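PDB 4ZTK: cell division protein FtsI/penicillin binding protein 2 from Legionella pneumophila subsp. pneumophila ATCC 43290, which probably acts as a D,D-transpeptidase that cross-links septal peptidoglycan during cell division. Local coordinates for residues Leu199-Gly203 with His204-Arg208; Ala168-Ser171 with Asp172-Leu176; Ser18-Pro22 with Arg23-Ile27. All coordinates share one frame; numbering follows the deposited sequence.

Overall arrangement
All three contacts are local, each at an end of a helix, and none touches another. Contact 3 opens helix 22-38, which lies against the five-stranded antiparallel sheet; contact 2 opens helix 172-181; contact 1 closes helix 189-200, the next helix along the chain. Contacts 2 and 3 are on opposite sides of the chain's centre, their own centres 42 Å apart. Contact 1 is nearer to 168-176 in sequence but nearer to 18-27 in space: its closest atoms are about 17 Å from contact 2 and about 9 Å from contact 3. The probable catalytic Ser-x-x-Lys motif, Ser80 and Lys83, with Lys248 on strand 246-253, belongs to none of them.

Contact 1: Leu199-Gly203 with His204-Arg208; sequences LANKG and HSFDR
With CG anti to the backbone N (chi1 -168°), the side chain of Asn201 reaches forward to the carbonyl of His204, while the His204 ring, its CG anti to the carbonyl carbon (chi1 -73°), folds back over the turn toward Lys202. Atom ND2 of Asn201 meets His204 O at 3.1 Å, a weak, bent bond. Asn201 ND2 also lies at the edge of the Phe206 ring near its plane, 3.6 Å from Phe206 CD2, and the amide and ring planes are only 26° apart. On the other flank, ND1 of His204 donates to Lys202 O at 2.9 Å. That donor stands above the plane of the carbonyl and the oxygen is tilted out of the imidazole plane, so the bond is short but uses neither group's ideal direction. It probably helps to set the rotation of the imidazole and identifies ND1 as a nitrogen that carries hydrogen.

Between these side chains runs a type I' beta turn from Asn201 to His204, closed by His204 N donating to Asn201 O at 3.2 Å. Lys202 and Gly203 both have the positive phi this turn needs. The turn takes the chain from the end of helix 189-200 straight into strand 204-205, which pairs antiparallel with strand 211-212. Asn201 ND2 has a second weak partner, Asn210 OD1, and Lys202 O also has a weak bond with Thr219 OG1. Just before the turn, Leu199 and Ala200 rest on Tyr266 of strand 259-267 in the main sheet, and Phe206 packs back on Ala197 and Ile198 of the helix.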
# COMPACT_ATOMS: atom_id res chain seq x y z
N LEU A 199 6.64 3.45 7.89
CA LEU A 199 6.69 2.15 8.55
C LEU A 199 8.04 1.48 8.32
O LEU A 199 8.58 0.85 9.22
CB LEU A 199 5.56 1.25 8.05
CG LEU A 199 4.13 1.75 8.24
CD1 LEU A 199 3.15 0.79 7.59
CD2 LEU A 199 3.81 1.94 9.72
N ALA A 200 8.56 1.62 7.11
CA ALA A 200 9.85 1.03 6.77
C ALA A 200 10.98 1.75 7.50
O ALA A 200 12.05 1.19 7.70
CB ALA A 200 10.08 1.08 5.26
N ASN A 201 10.73 2.99 7.90
CA ASN A 201 11.74 3.82 8.55
C ASN A 201 11.62 3.72 10.07
O ASN A 201 11.90 4.67 10.80
CB ASN A 201 11.58 5.28 8.10
CG ASN A 201 12.75 6.16 8.50
OD1 ASN A 201 13.86 5.68 8.70
ND2 ASN A 201 12.50 7.46 8.62
N LYS A 202 11.18 2.55 10.54
CA LYS A 202 10.99 2.29 11.98
C LYS A 202 9.98 3.23 12.63
O LYS A 202 10.13 3.64 13.78
CB LYS A 202 12.34 2.34 12.72
CG LYS A 202 13.33 1.27 12.27
CD LYS A 202 14.75 1.82 12.13
CE LYS A 202 15.41 2.08 13.48
NZ LYS A 202 16.81 2.57 13.32
N GLY A 203 8.93 3.58 11.88
CA GLY A 203 7.87 4.41 12.40
C GLY A 203 8.28 5.86 12.61
O GLY A 203 7.61 6.59 13.33
N HIS A 204 9.39 6.25 11.99
CA HIS A 204 9.86 7.63 12.04
C HIS A 204 9.52 8.34 10.73
O HIS A 204 9.60 7.75 9.66
CB HIS A 204 11.37 7.69 12.27
CG HIS A 204 11.78 7.34 13.67
ND1 HIS A 204 11.78 6.05 14.14
CD2 HIS A 204 12.19 8.12 14.70
CE1 HIS A 204 12.18 6.04 15.40
NE2 HIS A 204 12.43 7.29 15.76
N SER A 205 9.16 9.61 10.82
CA SER A 205 8.86 10.39 9.63
C SER A 205 9.93 11.40 9.29
O SER A 205 10.06 12.43 9.95
CB SER A 205 7.52 11.10 9.75
OG SER A 205 7.28 11.88 8.60
N PHE A 206 10.70 11.07 8.26
CA PHE A 206 11.66 11.95 7.60
C PHE A 206 11.15 13.38 7.43
O PHE A 206 11.80 14.34 7.85
CB PHE A 206 11.97 11.36 6.23
CG PHE A 206 10.84 10.54 5.67
CD1 PHE A 206 9.83 11.13 4.92
CD2 PHE A 206 10.75 9.18 5.93
CE1 PHE A 206 8.79 10.39 4.42
CE2 PHE A 206 9.71 8.43 5.43
CZ PHE A 206 8.73 9.03 4.68
N ASP A 207 9.97 13.52 6.83
CA ASP A 207 9.37 14.83 6.54
C ASP A 207 9.10 15.65 7.80
O ASP A 207 8.91 16.87 7.72
CB ASP A 207 8.08 14.66 5.73
CG ASP A 207 8.32 14.11 4.33
OD1 ASP A 207 9.45 14.26 3.82
OD2 ASP A 207 7.38 13.52 3.74
N ARG A 208 9.06 14.99 8.95
CA ARG A 208 8.92 15.67 10.22
C ARG A 208 10.21 15.64 11.03
O ARG A 208 10.19 15.49 12.25
CB ARG A 208 7.77 15.07 11.04
CG ARG A 208 6.39 15.52 10.59
CD ARG A 208 5.34 15.08 11.60
NE ARG A 208 5.73 15.43 12.96
CZ ARG A 208 5.10 15.01 14.05
NH1 ARG A 208 5.52 15.38 15.25
NH2 ARG A 208 4.04 14.22 13.94

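Contact 2: Ala168-Ser171 with Asp172-Leu176; sequences ADQS and DDLQL
Gln170 and Ser171 are extended, and the chain turns helical at Asp172, so that the carbonyl of Ser171 faces the first turn of helix 172-181. Gln175 N donates to Ser171 O at 3.1 Å, the bond that starts the helical pattern. The next one, Leu176 N to Asp172 O, is wholly inside the helix.

Ser171 also closes the end with its side chain. Its OG, anti to the backbone N (chi1 167°), swings over the N-terminal amides of the helix and accepts from Leu174 N at 3.2 Å in a nearly straight bond. This makes Ser171 a classical N-cap, giving an acceptor to Leu174 N, an N-H of the first turn, where the regular i to i-4 pattern has not yet begun. Asp172 and Asp173 follow in the first two positions of the helix, where their negative charge probably suits the electropositive helix start.

Gln170, the residue before the cap, and Gln175 cross at an angle, with Gln170 CG 3.7 Å from Gln175 CG and the amide planes 65° apart. Gln175 OE1 holds Gln167 N, while Gln175 NE2 comes within 3.0 Å of Gln170 O and adds only a weak bond to Ser171 O, at 3.5 Å. The Gln170 chain bends at chi2 (66°) and folds back so that Gln170 OE1 accepts from the following amide, Ser171 N, in the carbonyl plane and on a lone pair. The methyl Leu174 CD2 lies 3.6 Å from Gln170 OE1. Leu176 turns inward onto Val148 and Ile151 of helix 148-157, its carbonyl held by Ser143 OG, and Gln144 NE2 binds Asp173 O.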
# COMPACT_ATOMS: atom_id res chain seq x y z
N ALA A 168 -19.23 16.61 8.20
CA ALA A 168 -19.40 17.09 9.57
C ALA A 168 -20.56 16.43 10.30
O ALA A 168 -20.42 16.02 11.45
CB ALA A 168 -19.54 18.61 9.59
N ASP A 169 -21.71 16.32 9.64
CA ASP A 169 -22.90 15.80 10.30
C ASP A 169 -23.19 14.34 9.95
O ASP A 169 -24.29 13.84 10.18
CB ASP A 169 -24.13 16.69 10.02
CG ASP A 169 -24.52 16.70 8.55
OD1 ASP A 169 -25.67 17.09 8.26
OD2 ASP A 169 -23.68 16.33 7.70
N GLN A 170 -22.19 13.66 9.40
CA GLN A 170 -22.28 12.22 9.17
C GLN A 170 -21.79 11.48 10.41
O GLN A 170 -20.89 11.96 11.10
CB GLN A 170 -21.45 11.83 7.94
CG GLN A 170 -21.45 10.34 7.63
CD GLN A 170 -22.81 9.83 7.21
OE1 GLN A 170 -23.66 9.53 8.06
NE2 GLN A 170 -23.03 9.71 5.91
N SER A 171 -22.39 10.33 10.69
CA SER A 171 -22.02 9.51 11.84
C SER A 171 -20.51 9.33 11.96
O SER A 171 -19.83 9.05 10.97
CB SER A 171 -22.71 8.15 11.75
OG SER A 171 -22.15 7.23 12.67
N ASP A 172 -19.98 9.51 13.16
CA ASP A 172 -18.56 9.29 13.41
C ASP A 172 -18.21 7.84 13.13
O ASP A 172 -17.17 7.54 12.55
CB ASP A 172 -18.20 9.61 14.87
CG ASP A 172 -18.00 11.09 15.11
OD1 ASP A 172 -17.93 11.86 14.13
OD2 ASP A 172 -17.89 11.48 16.30
N ASP A 173 -19.08 6.93 13.54
CA ASP A 173 -18.79 5.51 13.40
C ASP A 173 -18.84 5.08 11.94
O ASP A 173 -18.06 4.22 11.52
CB ASP A 173 -19.71 4.67 14.28
CG ASP A 173 -19.34 4.77 15.75
OD1 ASP A 173 -18.14 5.02 16.03
OD2 ASP A 173 -20.22 4.62 16.61
N LEU A 174 -19.75 5.67 11.18
CA LEU A 174 -19.84 5.36 9.76
C LEU A 174 -18.56 5.80 9.05
O LEU A 174 -18.03 5.07 8.21
CB LEU A 174 -21.06 6.02 9.12
CG LEU A 174 -21.56 5.35 7.84
CD1 LEU A 174 -21.93 3.90 8.10
CD2 LEU A 174 -22.76 6.11 7.27
N GLN A 175 -18.07 6.98 9.41
CA GLN A 175 -16.87 7.52 8.78
C GLN A 175 -15.60 6.80 9.22
O GLN A 175 -14.65 6.67 8.44
CB GLN A 175 -16.77 9.02 9.00
CG GLN A 175 -17.89 9.78 8.32
CD GLN A 175 -17.76 11.28 8.46
OE1 GLN A 175 -17.17 11.94 7.60
NE2 GLN A 175 -18.33 11.83 9.53
N LEU A 176 -15.57 6.32 10.46
CA LEU A 176 -14.46 5.48 10.91
C LEU A 176 -14.49 4.13 10.19
O LEU A 176 -13.45 3.52 9.93
CB LEU A 176 -14.50 5.28 12.43
CG LEU A 176 -14.12 6.52 13.25
CD1 LEU A 176 -14.31 6.26 14.74
CD2 LEU A 176 -12.68 6.94 12.95

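Contact 3: Ser18-Pro22 with Arg23-Ile27; sequences SHLDP and RMQQI
Asp21 grips the first turn of helix 22-38 with both its backbone and its side chain. Asp21 O accepts from Gln25 N at 2.8 Å, with the donor almost in line with the C=O bond. The carboxylate curls over the helix end, CG anti to the backbone N (chi1 177°), and Asp21 OD2 accepts from Met24 N at 3.4 Å, a weak capping bond. Asp21 OD2 also presses on the side chain of Met24, a selenomethionine in this crystal, 3.2 Å from its CG methylene. Pro22 comes next, in the first helical position, where the missing N-H costs no helical bond; Pro22 O takes Gln26 N at 3.2 Å.

The flank toward the sheet is filled by Gln25. Its chain bends at chi2 (61°), which brings Gln25 OE1 to 4.1 Å from Leu20 CG, a loose contact for an oxygen that has its polar partner elsewhere, while NE2 donates to Phe59 O and to Glu29 OE2. One amide thus links the helix to an edge strand, 56-63, and to its own next turn. The same strand holds the cap residue through backbone bonding between Asp21 and Ile57.

Met24 fills the inner side, against Ala58 and Tyr274 of the sheet and Ala310 of helix 295-310. The first and last helices of the chain therefore share this side of the sheet, as in the penicillin-recognising fold of transpeptidases and serine beta-lactamases. Arg23 reaches toward Ser312, the last modelled residue, with a weak bond from NH2 to Ser312 OG.

Arg23 NH1 stays 5.9 Å from Asp21 OD2, so no salt bridge forms; the carboxylate is probably stabilised as an anion by the helix start, with the arginine adding a longer-range attraction.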
# COMPACT_ATOMS: atom_id res chain seq x y z
N SER A 18 13.21 13.81 -9.15
CA SER A 18 14.62 14.20 -9.09
C SER A 18 15.58 13.12 -8.58
O SER A 18 16.71 13.02 -9.05
CB SER A 18 14.78 15.48 -8.26
OG SER A 18 14.37 15.28 -6.92
N HIS A 19 15.13 12.31 -7.62
CA HIS A 19 16.02 11.35 -6.96
C HIS A 19 16.10 10.00 -7.66
O HIS A 19 16.56 9.02 -7.08
CB HIS A 19 15.58 11.15 -5.51
CG HIS A 19 15.38 12.43 -4.75
ND1 HIS A 19 16.43 13.16 -4.24
CD2 HIS A 19 14.25 13.10 -4.42
CE1 HIS A 19 15.96 14.23 -3.63
NE2 HIS A 19 14.64 14.22 -3.72
N LEU A 20 15.66 9.95 -8.92
CA LEU A 20 15.55 8.70 -9.65
C LEU A 20 16.86 7.94 -9.83
O LEU A 20 17.90 8.53 -10.12
CB LEU A 20 14.89 8.94 -11.02
CG LEU A 20 13.41 8.57 -11.14
CD1 LEU A 20 12.61 9.05 -9.93
CD2 LEU A 20 12.83 9.14 -12.42
N ASP A 21 16.80 6.62 -9.64
CA ASP A 21 17.95 5.75 -9.85
C ASP A 21 17.77 4.91 -11.11
O ASP A 21 16.88 4.06 -11.18
CB ASP A 21 18.16 4.82 -8.65
CG ASP A 21 19.30 3.85 -8.86
OD1 ASP A 21 20.39 4.29 -9.31
OD2 ASP A 21 19.12 2.64 -8.60
N PRO A 22 18.64 5.14 -12.12
CA PRO A 22 18.56 4.51 -13.44
C PRO A 22 18.50 2.98 -13.42
O PRO A 22 17.82 2.40 -14.27
CB PRO A 22 19.85 4.99 -14.13
CG PRO A 22 20.72 5.53 -13.04
CD PRO A 22 19.78 6.06 -12.01
N ARG A 23 19.18 2.34 -12.48
CA ARG A 23 19.11 0.89 -12.36
C ARG A 23 17.72 0.44 -11.89
O ARG A 23 17.15 -0.52 -12.42
CB ARG A 23 20.18 0.38 -11.39
CG ARG A 23 20.21 -1.14 -11.24
CD ARG A 23 20.64 -1.56 -9.84
NE ARG A 23 20.67 -3.01 -9.69
CZ ARG A 23 20.70 -3.64 -8.52
NH1 ARG A 23 20.70 -2.95 -7.39
NH2 ARG A 23 20.72 -4.97 -8.48
N MSE A 24 17.18 1.13 -10.89
CA MSE A 24 15.85 0.80 -10.38
C MSE A 24 14.79 1.12 -11.42
O MSE A 24 13.84 0.36 -11.60
CB MSE A 24 15.55 1.56 -9.09
CG MSE A 24 16.35 1.12 -7.87
SE MSE A 24 16.16 -0.77 -7.43
CE MSE A 24 14.25 -1.02 -7.75
N GLN A 25 14.97 2.24 -12.11
CA GLN A 25 14.02 2.69 -13.12
C GLN A 25 13.85 1.67 -14.23
O GLN A 25 12.73 1.38 -14.65
CB GLN A 25 14.47 4.03 -13.71
CG GLN A 25 13.47 4.61 -14.69
CD GLN A 25 12.13 4.89 -14.04
OE1 GLN A 25 12.04 5.09 -12.84
NE2 GLN A 25 11.08 4.90 -14.85
N GLN A 26 14.96 1.13 -14.71
CA GLN A 26 14.93 0.15 -15.79
C GLN A 26 14.24 -1.14 -15.35
O GLN A 26 13.49 -1.74 -16.12
CB GLN A 26 16.35 -0.12 -16.28
CG GLN A 26 16.41 -1.01 -17.49
CD GLN A 26 17.67 -0.80 -18.30
OE1 GLN A 26 17.96 0.31 -18.75
NE2 GLN A 26 18.44 -1.86 -18.48
N ILE A 27 14.48 -1.55 -14.11
CA ILE A 27 13.80 -2.70 -13.54
C ILE A 27 12.27 -2.54 -13.54
O ILE A 27 11.55 -3.40 -14.04
CB ILE A 27 14.26 -2.97 -12.09
CG1 ILE A 27 15.71 -3.47 -12.10
CG2 ILE A 27 13.34 -3.99 -11.41
CD1 ILE A 27 16.30 -3.65 -10.71